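Local structure of dTDP-4-dehydrorhamnose 3,5-epimerase (Sulfolobus tokodaii, 2B9U) at residues F74-I80 / L123-I129; M1-F5 / I15-V19; V87-S91 / A172-D176. The protein probably catalyses the epimerisation at C3' and C5' of dTDP-4-dehydro-6-deoxyglucose that leads to dTDP-L-rhamnose, working as a homodimer. All coordinates share one frame; numbering follows the deposited sequence.

Interaction 1: F74-I80 / L123-I129; sequences FVPKGRI and LEDSIVI
Arg-79 lies against Leu-123 and Glu-124, and each part of its chain has its own neighbour. CB meets CB of Leu-123; CG and CD both run past OE2 of Glu-124. The bend at chi3 (64°) turns the guanidinium back over Leu-123, whose CD1 lies over one face, 3.6 Å from NH2. NH1 reaches OE2 of Glu-124 through a water, while NE forms a salt bridge with Glu-101. An alanine here would probably leave Glu-101 without its cationic mate and the CD1 methyl of Leu-123 without its flat cover.

The backbone evidence is equally specific. Phe-74 and Ile-129 form a hydrogen-bonded antiparallel pair, Ile-129 N to Phe-74 O being 2.8 Å and almost straight (174°). Lys-77 then pairs with Ile-127, one residue out of step: a beta bulge at the corner made by Pro-76. Beyond it OG of Ser-126 accepts from Arg-79 N at 2.9 Å and donates to Glu-124 O, tying the turn to the strand. A CB on Gly-78 would collide with that hydroxyl.

The corner passes the chain from strand 70-75 of one sheet to strand 79-86 of the other; strand 126-133 is flanked by strand 44-52, Ile-80 and Val-128 meet Phe-120, and Met-49 of the second subunit packs on Phe-74 and Pro-76.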
# COMPACT_ATOMS: atom_id res chain seq x y z
N PHE A 74 1.21 -6.93 -4.25
CA PHE A 74 2.34 -6.06 -4.55
C PHE A 74 3.46 -6.37 -3.55
O PHE A 74 3.20 -6.62 -2.36
CB PHE A 74 1.87 -4.58 -4.53
CG PHE A 74 2.98 -3.56 -4.67
CD1 PHE A 74 3.79 -3.53 -5.81
CD2 PHE A 74 3.18 -2.61 -3.68
CE1 PHE A 74 4.80 -2.57 -5.94
CE2 PHE A 74 4.20 -1.65 -3.81
CZ PHE A 74 5.01 -1.64 -4.93
N VAL A 75 4.69 -6.43 -4.05
CA VAL A 75 5.88 -6.81 -3.28
C VAL A 75 6.96 -5.71 -3.29
O VAL A 75 7.87 -5.74 -4.12
CB VAL A 75 6.47 -8.17 -3.76
CG1 VAL A 75 7.63 -8.63 -2.85
CG2 VAL A 75 5.35 -9.24 -3.82
N PRO A 76 6.82 -4.72 -2.39
CA PRO A 76 7.84 -3.66 -2.28
C PRO A 76 9.22 -4.10 -1.75
O PRO A 76 10.20 -3.38 -1.95
CB PRO A 76 7.19 -2.62 -1.34
CG PRO A 76 6.16 -3.39 -0.60
CD PRO A 76 5.67 -4.46 -1.50
N LYS A 77 9.30 -5.24 -1.06
CA LYS A 77 10.60 -5.79 -0.62
C LYS A 77 10.60 -7.32 -0.74
O LYS A 77 9.65 -7.96 -0.38
CB LYS A 77 10.94 -5.35 0.81
CG LYS A 77 12.37 -5.73 1.28
CD LYS A 77 12.67 -5.10 2.65
CE LYS A 77 14.20 -5.04 2.94
NZ LYS A 77 14.78 -6.42 3.11
N GLY A 78 11.69 -7.88 -1.28
CA GLY A 78 11.83 -9.33 -1.44
C GLY A 78 11.30 -9.88 -2.75
O GLY A 78 11.18 -9.15 -3.76
N ARG A 79 10.94 -11.16 -2.71
CA ARG A 79 10.60 -11.95 -3.89
C ARG A 79 9.62 -13.00 -3.44
O ARG A 79 9.90 -13.74 -2.47
CB ARG A 79 11.84 -12.71 -4.41
CG ARG A 79 12.94 -11.92 -5.08
CD ARG A 79 14.06 -12.88 -5.54
NE ARG A 79 13.63 -13.84 -6.57
CZ ARG A 79 14.09 -15.09 -6.71
NH1 ARG A 79 14.98 -15.61 -5.87
NH2 ARG A 79 13.61 -15.85 -7.70
N ILE A 80 8.48 -13.09 -4.11
CA ILE A 80 7.53 -14.17 -3.82
C ILE A 80 7.15 -14.93 -5.10
O ILE A 80 7.20 -14.36 -6.19
CB ILE A 80 6.25 -13.66 -3.09
CG1 ILE A 80 5.34 -12.88 -4.06
CG2 ILE A 80 6.61 -12.86 -1.84
CD1 ILE A 80 3.93 -12.60 -3.52
N LEU A 123 10.38 -16.19 -1.42
CA LEU A 123 11.62 -16.68 -2.00
C LEU A 123 12.82 -16.08 -1.26
O LEU A 123 13.91 -16.66 -1.21
CB LEU A 123 11.65 -16.37 -3.52
CG LEU A 123 10.49 -16.94 -4.34
CD1 LEU A 123 10.60 -16.59 -5.81
CD2 LEU A 123 10.33 -18.47 -4.19
N GLU A 124 12.58 -14.91 -0.70
CA GLU A 124 13.47 -14.17 0.16
C GLU A 124 12.54 -13.68 1.26
O GLU A 124 11.31 -13.79 1.13
CB GLU A 124 14.01 -12.92 -0.57
CG GLU A 124 15.01 -13.14 -1.68
CD GLU A 124 15.44 -11.83 -2.36
OE1 GLU A 124 15.29 -10.73 -1.77
OE2 GLU A 124 15.92 -11.91 -3.51
N ASP A 125 13.12 -13.11 2.31
CA ASP A 125 12.37 -12.32 3.29
C ASP A 125 11.64 -11.25 2.51
O ASP A 125 12.28 -10.50 1.77
CB ASP A 125 13.31 -11.65 4.29
CG ASP A 125 13.79 -12.59 5.40
OD1 ASP A 125 13.58 -13.81 5.31
OD2 ASP A 125 14.39 -12.07 6.37
N SER A 126 10.31 -11.21 2.64
CA SER A 126 9.45 -10.38 1.78
C SER A 126 8.34 -9.62 2.50
O SER A 126 7.69 -10.15 3.41
CB SER A 126 8.77 -11.23 0.71
OG SER A 126 9.71 -11.84 -0.13
N ILE A 127 8.12 -8.39 2.04
CA ILE A 127 6.95 -7.60 2.40
C ILE A 127 5.96 -7.64 1.26
O ILE A 127 6.25 -7.22 0.11
CB ILE A 127 7.31 -6.13 2.72
CG1 ILE A 127 8.25 -6.06 3.93
CG2 ILE A 127 6.05 -5.31 2.98
CD1 ILE A 127 9.07 -4.79 3.97
N VAL A 128 4.78 -8.14 1.58
CA VAL A 128 3.68 -8.21 0.65
C VAL A 128 2.60 -7.24 1.12
O VAL A 128 2.28 -7.19 2.32
CB VAL A 128 3.17 -9.68 0.52
CG1 VAL A 128 1.95 -9.80 -0.38
CG2 VAL A 128 4.28 -10.56 0.02
N ILE A 129 2.09 -6.46 0.17
CA ILE A 129 0.93 -5.60 0.35
C ILE A 129 -0.24 -6.20 -0.41
O ILE A 129 -0.10 -6.62 -1.57
CB ILE A 129 1.18 -4.16 -0.18
CG1 ILE A 129 2.49 -3.60 0.39
CG2 ILE A 129 -0.03 -3.23 0.09
CD1 ILE A 129 2.39 -2.81 1.64
O HOH W 1 16.94 -14.48 -4.39

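Interaction 2: M1-F5 / I15-V19; sequences MPFEF and IKPKV
Ile-15 fits between two phenylalanines with a different branch turned to each: CG2 meets CD1 of Phe-3 at 3.6 Å, and CG1 meets CD2 of Phe-5 at the same distance. The split follows from the first torsion of Ile-15 (chi1 -55°), which places CG1 beside the backbone N and CG2 beside the carbonyl carbon. Phe-5 and Ile-15 lie side by side and point the same way, whereas Phe-3 meets the isoleucine at a slant and Pro-17 at about a right angle. This is the close-packed face of the hairpin formed by strands 3-9 and 12-22. It is closed by Phe-36, whose ring makes an edge-to-face stack with Phe-3, and by Trp-111, which touches Ile-15.

The backbones run antiparallel, their short axes 161° apart. Glu-4 and Lys-16 form the hydrogen-bonded pair, with Glu-4 N to Lys-16 O at 2.9 Å and Lys-16 N to Glu-4 O at 2.8 Å.

The side chains of this pair are on the other face, and the packing there is much looser. CB of Glu-4 comes no nearer than 4.1 Å to CD of Lys-16. Toward the chain start the pairing frays: Lys-18 N bonds only weakly to Pro-2 O, and a water joins the same two atoms, accepting from the nitrogen and donating to the carbonyl. That water also lies over one face of the Phe-3 ring, toward its rim.

Chemically, the hairpin is two-sided: its aromatic and aliphatic face holds it to the body of the fold, while on its charged face the ammonium of Lys-16 makes its salt bridge with Glu-6, OE1 of Glu-4 staying 4.4 Å from NZ of Lys-16, beyond a salt bridge.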
# COMPACT_ATOMS: atom_id res chain seq x y z
N MET A 1 -0.58 4.70 -20.41
CA MET A 1 0.76 4.14 -19.98
C MET A 1 1.43 4.66 -18.66
O MET A 1 2.65 4.77 -18.59
CB MET A 1 1.76 4.16 -21.16
CG MET A 1 2.48 5.50 -21.45
SD MET A 1 3.41 5.48 -23.03
CE MET A 1 5.08 5.00 -22.52
N PRO A 2 0.65 4.96 -17.60
CA PRO A 2 1.28 4.80 -16.28
C PRO A 2 1.41 3.31 -15.90
O PRO A 2 2.22 2.93 -15.05
CB PRO A 2 0.30 5.50 -15.32
CG PRO A 2 -0.64 6.27 -16.21
CD PRO A 2 -0.72 5.50 -17.48
N PHE A 3 0.59 2.48 -16.55
CA PHE A 3 0.60 1.03 -16.36
C PHE A 3 0.50 0.28 -17.69
O PHE A 3 -0.04 0.79 -18.67
CB PHE A 3 -0.57 0.60 -15.46
CG PHE A 3 -0.64 1.34 -14.15
CD1 PHE A 3 0.07 0.88 -13.03
CD2 PHE A 3 -1.43 2.48 -14.03
CE1 PHE A 3 0.00 1.54 -11.82
CE2 PHE A 3 -1.50 3.17 -12.80
CZ PHE A 3 -0.79 2.69 -11.69
N GLU A 4 1.03 -0.94 -17.69
CA GLU A 4 0.75 -1.92 -18.73
C GLU A 4 0.07 -3.13 -18.10
O GLU A 4 0.49 -3.60 -17.05
CB GLU A 4 2.04 -2.35 -19.42
CG GLU A 4 2.60 -1.26 -20.33
CD GLU A 4 3.55 -1.78 -21.39
OE1 GLU A 4 4.07 -2.91 -21.26
OE2 GLU A 4 3.78 -1.04 -22.37
N PHE A 5 -1.00 -3.60 -18.75
CA PHE A 5 -1.80 -4.72 -18.27
C PHE A 5 -1.67 -5.93 -19.19
O PHE A 5 -1.83 -5.81 -20.41
CB PHE A 5 -3.27 -4.30 -18.17
CG PHE A 5 -3.51 -3.11 -17.27
CD1 PHE A 5 -3.41 -1.81 -17.78
CD2 PHE A 5 -3.85 -3.28 -15.93
CE1 PHE A 5 -3.64 -0.70 -16.95
CE2 PHE A 5 -4.09 -2.17 -15.10
CZ PHE A 5 -3.97 -0.88 -15.62
N ILE A 15 -0.07 -6.41 -13.68
CA ILE A 15 0.07 -4.97 -13.84
C ILE A 15 1.53 -4.55 -13.71
O ILE A 15 2.22 -4.95 -12.76
CB ILE A 15 -0.83 -4.16 -12.84
CG1 ILE A 15 -2.29 -4.58 -12.97
CG2 ILE A 15 -0.77 -2.65 -13.12
CD1 ILE A 15 -2.77 -5.41 -11.83
N LYS A 16 1.98 -3.72 -14.65
CA LYS A 16 3.38 -3.31 -14.68
C LYS A 16 3.43 -1.81 -14.58
O LYS A 16 2.99 -1.12 -15.51
CB LYS A 16 4.03 -3.75 -15.99
CG LYS A 16 3.92 -5.21 -16.31
CD LYS A 16 4.21 -5.42 -17.79
CE LYS A 16 5.23 -6.51 -18.00
NZ LYS A 16 5.77 -6.52 -19.41
N PRO A 17 3.95 -1.28 -13.46
CA PRO A 17 3.99 0.17 -13.26
C PRO A 17 5.24 0.82 -13.85
O PRO A 17 6.17 0.13 -14.24
CB PRO A 17 3.96 0.31 -11.72
CG PRO A 17 4.65 -0.94 -11.20
CD PRO A 17 4.51 -2.02 -12.30
N LYS A 18 5.27 2.14 -13.90
CA LYS A 18 6.47 2.83 -14.36
C LYS A 18 7.27 3.34 -13.19
O LYS A 18 6.74 4.06 -12.35
CB LYS A 18 6.12 3.98 -15.31
CG LYS A 18 6.12 3.56 -16.76
CD LYS A 18 6.48 4.77 -17.64
CE LYS A 18 6.35 4.42 -19.09
NZ LYS A 18 4.93 4.23 -19.46
N VAL A 19 8.54 2.96 -13.15
CA VAL A 19 9.44 3.30 -12.07
C VAL A 19 10.41 4.39 -12.56
O VAL A 19 11.00 4.28 -13.66
CB VAL A 19 10.17 2.03 -11.56
CG1 VAL A 19 11.16 2.33 -10.44
CG2 VAL A 19 9.14 0.96 -11.13
O HOH W 2 2.77 3.58 -12.59

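Interaction 3: V87-S91 / A172-D176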
# COMPACT_ATOMS: atom_id res chain seq x y z
N VAL A 87 -11.17 -21.72 -8.07
CA VAL A 87 -11.95 -22.59 -7.19
C VAL A 87 -13.46 -22.41 -7.39
O VAL A 87 -14.26 -22.67 -6.48
CB VAL A 87 -11.56 -22.43 -5.68
CG1 VAL A 87 -10.09 -22.80 -5.45
CG2 VAL A 87 -11.90 -21.03 -5.14
N ARG A 88 -13.84 -21.95 -8.58
CA ARG A 88 -15.25 -21.92 -9.00
C ARG A 88 -15.60 -23.24 -9.69
O ARG A 88 -15.11 -23.53 -10.78
CB ARG A 88 -15.50 -20.75 -9.96
CG ARG A 88 -15.11 -19.39 -9.42
CD ARG A 88 -15.02 -18.35 -10.52
NE ARG A 88 -13.90 -18.59 -11.43
CZ ARG A 88 -13.54 -17.77 -12.41
NH1 ARG A 88 -14.21 -16.65 -12.62
NH2 ARG A 88 -12.50 -18.06 -13.18
N LYS A 89 -16.43 -24.04 -9.03
CA LYS A 89 -16.78 -25.38 -9.52
C LYS A 89 -17.20 -25.45 -11.00
O LYS A 89 -16.75 -26.35 -11.73
CB LYS A 89 -17.86 -26.00 -8.65
CG LYS A 89 -17.32 -26.92 -7.56
CD LYS A 89 -18.45 -27.54 -6.72
CE LYS A 89 -19.19 -28.65 -7.49
NZ LYS A 89 -18.29 -29.78 -7.90
N SER A 90 -18.03 -24.51 -11.45
CA SER A 90 -18.62 -24.56 -12.79
C SER A 90 -17.79 -23.82 -13.81
O SER A 90 -18.23 -23.59 -14.95
CB SER A 90 -20.06 -24.01 -12.78
OG SER A 90 -20.07 -22.59 -12.76
N SER A 91 -16.58 -23.43 -13.41
CA SER A 91 -15.65 -22.78 -14.32
C SER A 91 -15.01 -23.83 -15.24
O SER A 91 -14.73 -24.95 -14.80
CB SER A 91 -14.59 -22.01 -13.54
OG SER A 91 -13.65 -21.41 -14.41
N ALA A 172 -12.62 -29.39 -0.23
CA ALA A 172 -12.97 -28.02 0.15
C ALA A 172 -14.37 -27.55 -0.26
O ALA A 172 -14.94 -28.01 -1.25
CB ALA A 172 -11.94 -27.06 -0.41
N GLU A 173 -14.91 -26.62 0.54
CA GLU A 173 -16.12 -25.87 0.20
C GLU A 173 -15.71 -24.68 -0.67
O GLU A 173 -15.01 -23.77 -0.22
CB GLU A 173 -16.82 -25.38 1.48
CG GLU A 173 -17.30 -26.48 2.43
CD GLU A 173 -18.47 -27.29 1.85
OE1 GLU A 173 -19.63 -26.80 1.90
OE2 GLU A 173 -18.22 -28.41 1.34
N VAL A 174 -16.15 -24.68 -1.93
CA VAL A 174 -15.63 -23.74 -2.93
C VAL A 174 -16.71 -22.89 -3.62
O VAL A 174 -17.90 -22.98 -3.31
CB VAL A 174 -14.75 -24.47 -3.99
CG1 VAL A 174 -13.50 -25.07 -3.35
CG2 VAL A 174 -15.55 -25.54 -4.74
N PHE A 175 -16.26 -22.05 -4.56
CA PHE A 175 -17.14 -21.18 -5.35
C PHE A 175 -17.95 -21.95 -6.40
O PHE A 175 -17.64 -23.10 -6.74
CB PHE A 175 -16.33 -20.10 -6.07
CG PHE A 175 -16.04 -18.88 -5.24
CD1 PHE A 175 -15.11 -18.91 -4.21
CD2 PHE A 175 -16.68 -17.67 -5.53
CE1 PHE A 175 -14.83 -17.77 -3.46
CE2 PHE A 175 -16.40 -16.52 -4.78
CZ PHE A 175 -15.48 -16.58 -3.75
N ASP A 176 -18.97 -21.29 -6.94
CA ASP A 176 -19.83 -21.85 -7.98
C ASP A 176 -19.30 -21.57 -9.38
O ASP A 176 -18.83 -20.47 -9.69
CB ASP A 176 -21.26 -21.31 -7.83
CG ASP A 176 -21.80 -21.48 -6.42
OD1 ASP A 176 -22.77 -22.24 -6.25
OD2 ASP A 176 -21.23 -20.87 -5.49
OXT ASP A 176 -19.31 -22.46 -10.23
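Val-174 sets its side chain over the backbone of Val-87 and the stem of Lys-89. Its CB lies 3.1 Å from Val-87 O, CG1 faces CB of Val-87, and CG2 reaches CG of Lys-89 at 3.6 Å. The two side chains of Val-174 and Lys-89 cross at about a right angle, and it is the methylenes CG and CD of the lysine that are met. Phe-175 begins on the same carbonyl, but its ring leads away; CB packs on CG of Arg-88, and CD1 faces CG2 of Val-87 at 4.0 Å. The guanidinium of Arg-88 is engaged elsewhere, in a salt bridge from NE to Asp-86, and its plane stands 81° from the phenyl ring.

Two backbone bonds hold Phe-175 on both sides of Arg-88. Lys-89 N donates to Phe-175 O at 2.8 Å, nearly straight at 175°, although it approaches from above the carbonyl plane; the return bond from Phe-175 N to Val-87 O is bent and weak.

The chain ends on Asp-176, whose terminal OXT is gripped twice by one serine: Ser-90 N at 2.7 Å and Ser-90 OG at 2.6 Å. A chi1 of 78° puts this hydroxyl between the backbone N and the carbonyl carbon of Ser-90, where it can share the oxygen with its own amide. These two donors probably stabilise the negative charge of the carboxylate.

The serine belongs to a type I beta turn, Arg-88 to Ser-91, closed by Ser-91 N to Arg-88 O. A single beta bridge, together with the two Ser-90 bonds to the carboxylate, fastens the C-terminal tail to the loop between strands 79-86 and 97-103 of the jelly-roll-like barrel.

Overall arrangement
Interaction 1 is the buried contact of the three, its centre about 12 Å from the centre of the chain; the centres of interactions 2 and 3 each lie about 18 Å from it, the former contact partly buried, the latter on the surface. Interactions 1 and 2 reach the same sheet and come within about 6 Å at their nearest atoms, whereas interaction 3 is on the opposite side of the chain's centre from both. Strand pairing supports the first two, with a bulge and a corner in one and a hairpin in the other; interaction 3 relies on a lone bridge and a terminal carboxylate. Of the three, interaction 1 alone includes packing against the second subunit.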